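Local coordinates for Mll3558 protein (Mesorhizobium loti, PDB 3RD6) that is of unknown function but belongs to the AHA1 family, whose START-like fold suggests a role in binding a hydrophobic ligand or a partner protein, at the interface of chains A and B. Coordinates in Å, arbitrary orientation; residue numbers count along the deposited sequence, not the author numbering. Chains: chain A/B, Mll3558 protein.

Contacts 1 and 2 lie about 20 Å apart, measured between the centres of their C-alpha atoms, in one two-fold symmetric interface between copies of the same protein. The N-terminal segment and the strand carrying residues 104 and 106 exchange roles: chain B supplies the segment in contact 1 and chain A in contact 2, each meeting the other's sheet. Strand 113-125 of chain A takes part in both. Residues 5, 104 and 106 recur, so the valine-glutamate pairing appears on either side of the axis. Such reciprocity suits a sheet-to-sheet homodimer, although the structure alone does not show that the dimer forms in solution.

Contact 1: the interface of chains A and B. Residues chain A 102, 104, 106, 119, 121; chain B 5, 7, 123.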
# COMPACT_ATOMS: atom_id res chain seq x y z
N LEU A 102 -0.55 4.00 -0.55
CA LEU A 102 -0.33 3.62 0.82
C LEU A 102 -0.62 4.85 1.66
O LEU A 102 -0.18 5.96 1.35
CB LEU A 102 1.12 3.17 1.01
CG LEU A 102 1.45 2.57 2.37
CD1 LEU A 102 0.62 1.29 2.54
CD2 LEU A 102 2.93 2.29 2.51
N THR A 104 -0.66 6.53 5.62
CA THR A 104 -0.08 6.48 6.94
C THR A 104 -0.72 7.65 7.69
O THR A 104 -0.75 8.77 7.20
CB THR A 104 1.46 6.67 6.90
OG1 THR A 104 2.04 5.71 6.02
CG2 THR A 104 2.06 6.52 8.29
N GLU A 106 -0.49 9.45 11.38
CA GLU A 106 0.24 9.54 12.64
C GLU A 106 -0.47 10.52 13.57
O GLU A 106 -0.98 11.55 13.13
CB GLU A 106 1.67 10.02 12.37
CG GLU A 106 2.36 9.28 11.26
CD GLU A 106 3.83 9.60 11.18
OE1 GLU A 106 4.48 9.57 12.25
OE2 GLU A 106 4.34 9.85 10.07
N THR A 119 -0.12 11.13 5.65
CA THR A 119 0.74 10.99 4.47
C THR A 119 0.23 9.96 3.47
O THR A 119 -0.12 8.84 3.84
CB THR A 119 2.17 10.57 4.88
OG1 THR A 119 2.68 11.47 5.86
CG2 THR A 119 3.09 10.57 3.66
N GLN A 121 1.34 8.02 -0.09
CA GLN A 121 2.25 7.68 -1.18
C GLN A 121 1.41 6.95 -2.19
O GLN A 121 0.99 5.82 -1.96
CB GLN A 121 3.38 6.79 -0.65
CG GLN A 121 4.26 7.48 0.36
CD GLN A 121 5.09 6.53 1.17
OE1 GLN A 121 4.58 5.83 2.05
NE2 GLN A 121 6.38 6.48 0.89
N VAL B 5 7.62 7.00 12.01
CA VAL B 5 7.61 6.57 10.61
C VAL B 5 8.51 7.42 9.72
O VAL B 5 8.62 8.63 9.89
CB VAL B 5 6.17 6.61 10.00
CG1 VAL B 5 6.19 6.06 8.58
CG2 VAL B 5 5.20 5.83 10.86
N HIS B 7 9.09 8.05 5.62
CA HIS B 7 8.59 7.77 4.29
C HIS B 7 9.64 8.13 3.27
O HIS B 7 10.20 9.22 3.30
CB HIS B 7 7.33 8.56 3.97
CG HIS B 7 6.17 8.24 4.85
ND1 HIS B 7 5.88 8.96 5.99
CD2 HIS B 7 5.20 7.30 4.74
CE1 HIS B 7 4.77 8.49 6.54
NE2 HIS B 7 4.34 7.49 5.80
N ALA B 123 7.16 2.91 4.03
CA ALA B 123 6.96 3.49 5.36
C ALA B 123 7.80 2.62 6.29
O ALA B 123 7.58 1.41 6.38
CB ALA B 123 5.49 3.42 5.74
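B:His7 reaches from the start of its strand into a group of side chains on the sheet of chain A, with A:Thr104 at its tip. The polar link is a hydrogen bond between A:Thr104 OG1 and B:His7 NE2, 2.9 Å long, whose direction is not decided. The two side chains come from opposite directions, and A:Thr104 CB lies at the edge of the imidazole in its plane. With OG1 anti to the carbonyl carbon (chi1 -55°), the threonine hydroxyl points at the ring nitrogen.

Face contacts hold the ring from above and below. A:Thr119 CG2 makes a CH-pi contact over one face, 3.8 Å from the centroid of the B:His7 ring. On the opposite face sits CG1 of B:Val5, from the histidine's own chain, displaced toward the rim. The imidazole is thus sandwiched between methyl groups of both subunits, which should limit its rotation. A:Gln121 crosses beside the ring, its amide plane at 90° to the imidazole, and brings its carbonyl oxygen OE1 near the CD2 side.

Looser packing and charge complete the patch. The carboxylate of A:Glu106 lies against B:Val5, with OE2 3.7 Å from CB. The same A:Glu106 OE2 is 4.4 Å from B:His7 ND1, too far for direct contact but near enough that the carboxylate might favour a protonated imidazole.

Together the contacts set the B:His7 side chain, at the start of strand 6-15, against strands 96-110 and 113-125 of chain A, probably helping to register the two subunits.

Contact 2: the interface of chains A and B. Residues chain A 3-5, 125; chain B 84, 86, 104, 106.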
# COMPACT_ATOMS: atom_id res chain seq x y z
N HIS A 3 1.15 2.14 -21.29
CA HIS A 3 0.73 2.37 -19.88
C HIS A 3 1.72 3.26 -19.11
O HIS A 3 2.93 3.22 -19.35
CB HIS A 3 0.57 1.03 -19.16
CG HIS A 3 -0.57 0.21 -19.67
ND1 HIS A 3 -0.54 -0.42 -20.90
CD2 HIS A 3 -1.79 -0.04 -19.15
CE1 HIS A 3 -1.69 -1.03 -21.10
NE2 HIS A 3 -2.47 -0.82 -20.05
N SER A 4 1.20 4.06 -18.17
CA SER A 4 2.05 4.95 -17.38
C SER A 4 1.69 4.97 -15.91
O SER A 4 0.53 4.78 -15.53
CB SER A 4 1.98 6.38 -17.92
OG SER A 4 2.31 6.42 -19.31
N VAL A 5 2.69 5.23 -15.07
CA VAL A 5 2.47 5.28 -13.64
C VAL A 5 3.08 6.54 -13.05
O VAL A 5 4.28 6.75 -13.17
CB VAL A 5 3.10 4.06 -12.88
CG1 VAL A 5 2.81 4.17 -11.39
CG2 VAL A 5 2.55 2.76 -13.43
N PHE A 125 -2.69 5.63 -12.07
CA PHE A 125 -2.65 4.90 -13.32
C PHE A 125 -3.09 5.49 -14.64
O PHE A 125 -4.08 6.20 -14.75
CB PHE A 125 -3.37 3.55 -13.13
CG PHE A 125 -2.84 2.75 -11.97
CD1 PHE A 125 -1.47 2.54 -11.83
CD2 PHE A 125 -3.69 2.25 -11.01
CE1 PHE A 125 -0.98 1.84 -10.74
CE2 PHE A 125 -3.20 1.55 -9.92
CZ PHE A 125 -1.85 1.34 -9.79
N ARG B 84 3.00 -4.11 -16.18
CA ARG B 84 2.97 -3.57 -14.83
C ARG B 84 2.50 -4.47 -13.70
O ARG B 84 1.53 -5.21 -13.82
CB ARG B 84 2.12 -2.29 -14.82
CG ARG B 84 2.05 -1.59 -13.49
CD ARG B 84 1.42 -0.24 -13.63
NE ARG B 84 0.01 -0.30 -13.95
CZ ARG B 84 -0.60 0.58 -14.74
NH1 ARG B 84 0.11 1.57 -15.28
NH2 ARG B 84 -1.90 0.48 -14.99
N VAL B 86 1.77 -3.98 -9.54
CA VAL B 86 1.69 -3.10 -8.38
C VAL B 86 1.19 -3.92 -7.21
O VAL B 86 0.17 -4.60 -7.30
CB VAL B 86 0.68 -1.93 -8.59
CG1 VAL B 86 0.83 -0.92 -7.48
CG2 VAL B 86 0.87 -1.28 -9.94
N THR B 104 5.87 -0.65 -7.22
CA THR B 104 5.54 -0.58 -8.64
C THR B 104 6.73 -1.11 -9.40
O THR B 104 7.88 -0.70 -9.15
CB THR B 104 5.28 0.87 -9.12
OG1 THR B 104 4.42 1.56 -8.21
CG2 THR B 104 4.64 0.84 -10.49
N GLU B 106 7.61 -1.58 -13.31
CA GLU B 106 7.21 -1.36 -14.70
C GLU B 106 8.36 -1.82 -15.57
O GLU B 106 9.54 -1.70 -15.21
CB GLU B 106 6.92 0.12 -14.97
CG GLU B 106 5.83 0.71 -14.13
CD GLU B 106 5.63 2.17 -14.43
OE1 GLU B 106 5.11 2.48 -15.53
OE2 GLU B 106 5.98 3.01 -13.57
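The CD1 corner of the A:Phe125 ring stands over the centre of one face of the B:Arg84 guanidinium, 3.6 Å from CZ. With the two planes 28° apart, this is a ring edge laid over the guanidinium, not a full face-to-face overlap. Next along the same ring, A:Phe125 CE1 continues to the CG2 methyl of B:Val86, 3.7 Å away. One side of the phenyl group thus spans a charged and an aliphatic neighbour on chain B. Farther along, A:His3 crosses the arginine at about a right angle, its imidazole turned 79° from the guanidinium plane and its CB 3.9 Å from B:Arg84 NH1.

The arginine reaches this position by leaving the backbone with CG anti to N (chi1 -178°) and then bending at chi3, which turns its head toward chain A. Cutting B:Arg84 back to an alanine is likely to leave the CD1 edge of A:Phe125 without the flat group it covers and to open a gap beside the CG2 methyl of A:Val5.

A:Val5 fits between the aliphatic stem of B:Arg84 and the carboxylate end of B:Glu106, its CG2 branch facing both residues. The glutamate chain is extended beyond CG and lays its carboxylate obliquely against the valine. The other branch meets B:Thr104 tip to tip, with A:Val5 CG1 and the B:Thr104 CG2 methyl 3.9 Å apart. The valine therefore joins the arginine and glutamate surfaces through packing, using its two methyls in different directions.

In the fold, chain A contributes the start of strand 5-16, the loop residues preceding it and the end of strand 113-125. Chain B presents strands 84-92 and 97-108, so the N-terminal edge of one sheet leans across neighbouring strands of its partner.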